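Local coordinates for peptidoglycan recognition protein 3 (Branchiostoma belcheri tsingtauense, PDB 4Z8I) that probably hydrolyses the amide bond between N-acetylmuramoyl residues and L-amino acids in bacterial peptidoglycan, using a zinc-dependent amidase domain fused to a chitin-binding domain, at residues A[3-11]-A[17-27]. Sequence-based numbering, arbitrary orientation.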
loop_
_atom_site.group_PDB
_atom_site.type_symbol
_atom_site.label_atom_id
_atom_site.label_comp_id
_atom_site.label_asym_id
_atom_site.label_seq_id
_atom_site.Cartn_x
_atom_site.Cartn_y
_atom_site.Cartn_z
ATOM N N GLN A 3 -6.967 -12.373 14.506
ATOM C CA GLN A 3 -6.960 -12.266 13.051
ATOM C C GLN A 3 -7.196 -13.614 12.375
ATOM O O GLN A 3 -7.508 -14.606 13.036
ATOM C CB GLN A 3 -5.655 -11.629 12.564
ATOM C CG GLN A 3 -5.636 -10.110 12.689
ATOM C CD GLN A 3 -4.242 -9.552 12.910
ATOM O OE1 GLN A 3 -3.365 -10.235 13.438
ATOM N NE2 GLN A 3 -4.034 -8.302 12.509
ATOM N N ARG A 4 -7.048 -13.642 11.054
ATOM C CA ARG A 4 -7.388 -14.826 10.270
ATOM C C ARG A 4 -6.335 -15.927 10.335
ATOM O O ARG A 4 -6.551 -17.030 9.830
ATOM C CB ARG A 4 -7.668 -14.444 8.816
ATOM C CG ARG A 4 -8.858 -13.520 8.649
ATOM C CD ARG A 4 -9.383 -13.539 7.227
ATOM N NE ARG A 4 -10.568 -12.699 7.084
ATOM C CZ ARG A 4 -11.294 -12.612 5.976
ATOM N NH1 ARG A 4 -12.356 -11.819 5.939
ATOM N NH2 ARG A 4 -10.961 -13.319 4.903
ATOM N N TRP A 5 -5.198 -15.629 10.954
ATOM C CA TRP A 5 -4.169 -16.639 11.155
ATOM C C TRP A 5 -3.744 -16.702 12.614
ATOM O O TRP A 5 -3.896 -15.732 13.357
ATOM C CB TRP A 5 -2.958 -16.375 10.266
ATOM C CG TRP A 5 -2.331 -15.054 10.498
ATOM C CD1 TRP A 5 -1.341 -14.756 11.391
ATOM C CD2 TRP A 5 -2.644 -13.836 9.822
ATOM N NE1 TRP A 5 -1.020 -13.423 11.310
ATOM C CE2 TRP A 5 -1.808 -12.836 10.354
ATOM C CE3 TRP A 5 -3.554 -13.492 8.820
ATOM C CZ2 TRP A 5 -1.854 -11.518 9.915
ATOM C CZ3 TRP A 5 -3.597 -12.185 8.386
ATOM C CH2 TRP A 5 -2.755 -11.213 8.931
ATOM N N ARG A 6 -3.208 -17.849 13.014
ATOM C CA ARG A 6 -2.808 -18.072 14.395
ATOM C C ARG A 6 -1.437 -17.474 14.687
ATOM O O ARG A 6 -0.730 -17.042 13.777
ATOM C CB ARG A 6 -2.802 -19.567 14.700
ATOM C CG ARG A 6 -3.992 -20.306 14.122
ATOM C CD ARG A 6 -4.645 -21.197 15.157
ATOM N NE ARG A 6 -3.716 -22.176 15.710
ATOM C CZ ARG A 6 -4.016 -23.003 16.706
ATOM N NH1 ARG A 6 -5.221 -22.964 17.257
ATOM N NH2 ARG A 6 -3.114 -23.865 17.153
ATOM N N SER A 7 -1.069 -17.454 15.964
ATOM C CA SER A 7 0.200 -16.878 16.391
ATOM C C SER A 7 1.266 -17.954 16.541
ATOM O O SER A 7 2.457 -17.652 16.615
ATOM C CB SER A 7 0.028 -16.134 17.716
ATOM O OG SER A 7 -0.427 -17.007 18.735
ATOM N N ASP A 8 0.830 -19.210 16.588
ATOM C CA ASP A 8 1.754 -20.328 16.739
ATOM C C ASP A 8 2.220 -20.866 15.390
ATOM O O ASP A 8 3.127 -21.694 15.326
ATOM C CB ASP A 8 1.136 -21.442 17.592
ATOM C CG ASP A 8 -0.134 -22.015 16.988
ATOM O OD1 ASP A 8 -0.694 -21.399 16.058
ATOM O OD2 ASP A 8 -0.580 -23.083 17.458
ATOM N N GLY A 9 1.596 -20.391 14.315
ATOM C CA GLY A 9 2.017 -20.744 12.972
ATOM C C GLY A 9 1.259 -21.909 12.363
ATOM O O GLY A 9 1.619 -22.402 11.291
ATOM N N ARG A 10 0.207 -22.352 13.044
ATOM C CA ARG A 10 -0.608 -23.449 12.542
ATOM C C ARG A 10 -1.824 -22.926 11.779
ATOM O O ARG A 10 -2.164 -21.745 11.873
ATOM C CB ARG A 10 -1.023 -24.371 13.687
ATOM C CG ARG A 10 0.154 -24.812 14.551
ATOM C CD ARG A 10 0.125 -26.301 14.857
ATOM N NE ARG A 10 0.278 -27.112 13.652
ATOM C CZ ARG A 10 0.377 -28.439 13.648
ATOM N NH1 ARG A 10 0.345 -29.114 14.790
ATOM N NH2 ARG A 10 0.510 -29.090 12.502
ATOM N N CYS A 11 -2.466 -23.805 11.016
ATOM C CA CYS A 11 -3.560 -23.405 10.137
ATOM C C CYS A 11 -4.352 -24.626 9.683
ATOM O O CYS A 11 -4.025 -25.755 10.044
ATOM C CB CYS A 11 -3.010 -22.670 8.913
ATOM S SG CYS A 11 -1.935 -23.695 7.867
ATOM N N ALA A 17 -8.472 -20.368 13.447
ATOM C CA ALA A 17 -7.985 -19.068 13.886
ATOM C C ALA A 17 -9.094 -18.366 14.662
ATOM O O ALA A 17 -10.257 -18.754 14.555
ATOM C CB ALA A 17 -7.567 -18.239 12.681
ATOM N N PRO A 18 -8.739 -17.343 15.461
ATOM C CA PRO A 18 -9.743 -16.537 16.164
ATOM C C PRO A 18 -10.851 -16.037 15.238
ATOM O O PRO A 18 -12.030 -16.255 15.517
ATOM C CB PRO A 18 -8.926 -15.350 16.675
ATOM C CG PRO A 18 -7.579 -15.917 16.915
ATOM C CD PRO A 18 -7.367 -16.974 15.860
ATOM N N ASP A 19 -10.468 -15.385 14.145
ATOM C CA ASP A 19 -11.434 -14.799 13.223
ATOM C C ASP A 19 -11.615 -15.614 11.949
ATOM O O ASP A 19 -12.179 -15.116 10.975
ATOM C CB ASP A 19 -11.023 -13.371 12.855
ATOM C CG ASP A 19 -11.411 -12.359 13.912
ATOM O OD1 ASP A 19 -11.592 -12.756 15.083
ATOM O OD2 ASP A 19 -11.533 -11.163 13.570
ATOM N N ALA A 20 -11.145 -16.859 11.949
ATOM C CA ALA A 20 -11.237 -17.688 10.749
ATOM C C ALA A 20 -11.216 -19.191 11.013
ATOM O O ALA A 20 -10.320 -19.710 11.677
ATOM C CB ALA A 20 -10.136 -17.315 9.759
ATOM N N ASN A 21 -12.217 -19.880 10.478
ATOM C CA ASN A 21 -12.233 -21.334 10.433
ATOM C C ASN A 21 -12.547 -21.721 8.994
ATOM O O ASN A 21 -13.630 -21.416 8.494
ATOM C CB ASN A 21 -13.283 -21.899 11.394
ATOM C CG ASN A 21 -13.167 -23.407 11.581
ATOM O OD1 ASN A 21 -12.815 -24.142 10.656
ATOM N ND2 ASN A 21 -13.475 -23.873 12.785
ATOM N N PRO A 22 -11.597 -22.376 8.308
ATOM C CA PRO A 22 -10.283 -22.841 8.771
ATOM C C PRO A 22 -9.309 -21.711 9.087
ATOM O O PRO A 22 -9.472 -20.592 8.596
ATOM C CB PRO A 22 -9.747 -23.628 7.568
ATOM C CG PRO A 22 -10.929 -23.878 6.690
ATOM C CD PRO A 22 -11.823 -22.711 6.893
ATOM N N GLY A 23 -8.311 -22.010 9.914
ATOM C CA GLY A 23 -7.254 -21.059 10.196
ATOM C C GLY A 23 -6.461 -20.793 8.933
ATOM O O GLY A 23 -6.156 -21.718 8.179
ATOM N N GLU A 24 -6.127 -19.530 8.694
ATOM C CA GLU A 24 -5.463 -19.155 7.453
ATOM C C GLU A 24 -4.008 -18.759 7.677
ATOM O O GLU A 24 -3.411 -19.101 8.697
ATOM C CB GLU A 24 -6.227 -18.022 6.768
ATOM C CG GLU A 24 -7.703 -18.324 6.554
ATOM C CD GLU A 24 -8.433 -17.217 5.819
ATOM O OE1 GLU A 24 -7.825 -16.149 5.583
ATOM O OE2 GLU A 24 -9.618 -17.418 5.476
ATOM N N CYS A 25 -3.441 -18.041 6.715
ATOM C CA CYS A 25 -2.055 -17.606 6.811
ATOM C C CYS A 25 -1.903 -16.156 6.370
ATOM O O CYS A 25 -2.602 -15.698 5.466
ATOM C CB CYS A 25 -1.146 -18.516 5.979
ATOM S SG CYS A 25 -0.977 -20.199 6.628
ATOM N N ASN A 26 -0.992 -15.442 7.023
ATOM C CA ASN A 26 -0.691 -14.053 6.695
ATOM C C ASN A 26 -0.164 -13.916 5.268
ATOM O O ASN A 26 0.940 -14.373 4.966
ATOM C CB ASN A 26 0.332 -13.504 7.694
ATOM C CG ASN A 26 0.620 -12.029 7.496
ATOM O OD1 ASN A 26 -0.102 -11.325 6.791
ATOM N ND2 ASN A 26 1.681 -11.552 8.133
ATOM N N PRO A 27 -0.954 -13.278 4.389
ATOM C CA PRO A 27 -0.635 -13.150 2.961
ATOM C C PRO A 27 0.672 -12.407 2.740
ATOM O O PRO A 27 1.342 -12.600 1.727
ATOM C CB PRO A 27 -1.795 -12.306 2.418
ATOM C CG PRO A 27 -2.893 -12.470 3.404
ATOM C CD PRO A 27 -2.220 -12.607 4.731
#
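Trp5 and Asn26 form an amide-on-indole stack that, with two backbone hydrogen bonds, joins the N-terminal loop 3-11 to loop 17-27 ahead of strand 33-34; the centre of the contact lies about 22 Å from the centre of the chain. The stacking assignment rests on planes only 9° apart and on a CH-pi contact in which Asn26 CB stands 3.6 Å from the centroid of the Trp5 six-membered ring. Further out, Asn26 OD1 lies over the same ring, 3.4 Å from Trp5 CH2. A chi1 of -175°, with Asn26 CG opposite the backbone N, lays the amide along the indole, and the hydrogen bond from His28 N to Asn26 OD1 would limit its rotation. Pro27 CD approaches Trp5 CZ3 obliquely. The Cys11-Cys34 and Cys25-Cys40 disulfides make this N-terminal region consistent with the chitin-binding domain, a small cystine-rich module, and Cys11 SG packs 3.8 Å from Cys25 SG. Between these sulfurs and the chain start, Glu24 N donates to Arg4 O at 2.8 Å, nearly in line with the carbonyl bond (C=O...N 161°). Asp19 N reaches Gln3 O at 3.3 Å, but from well above the carbonyl plane. Ala17 CB sits beside Arg4 O, while Ala20 CB meets Arg4 CB. The Arg4 and Glu24 side chains run alongside each other, touching through Arg4 CD and Glu24 OE1; with Arg4 NH2 4.3 Å from Glu24 OE1, their opposite charges probably attract without forming a salt bridge.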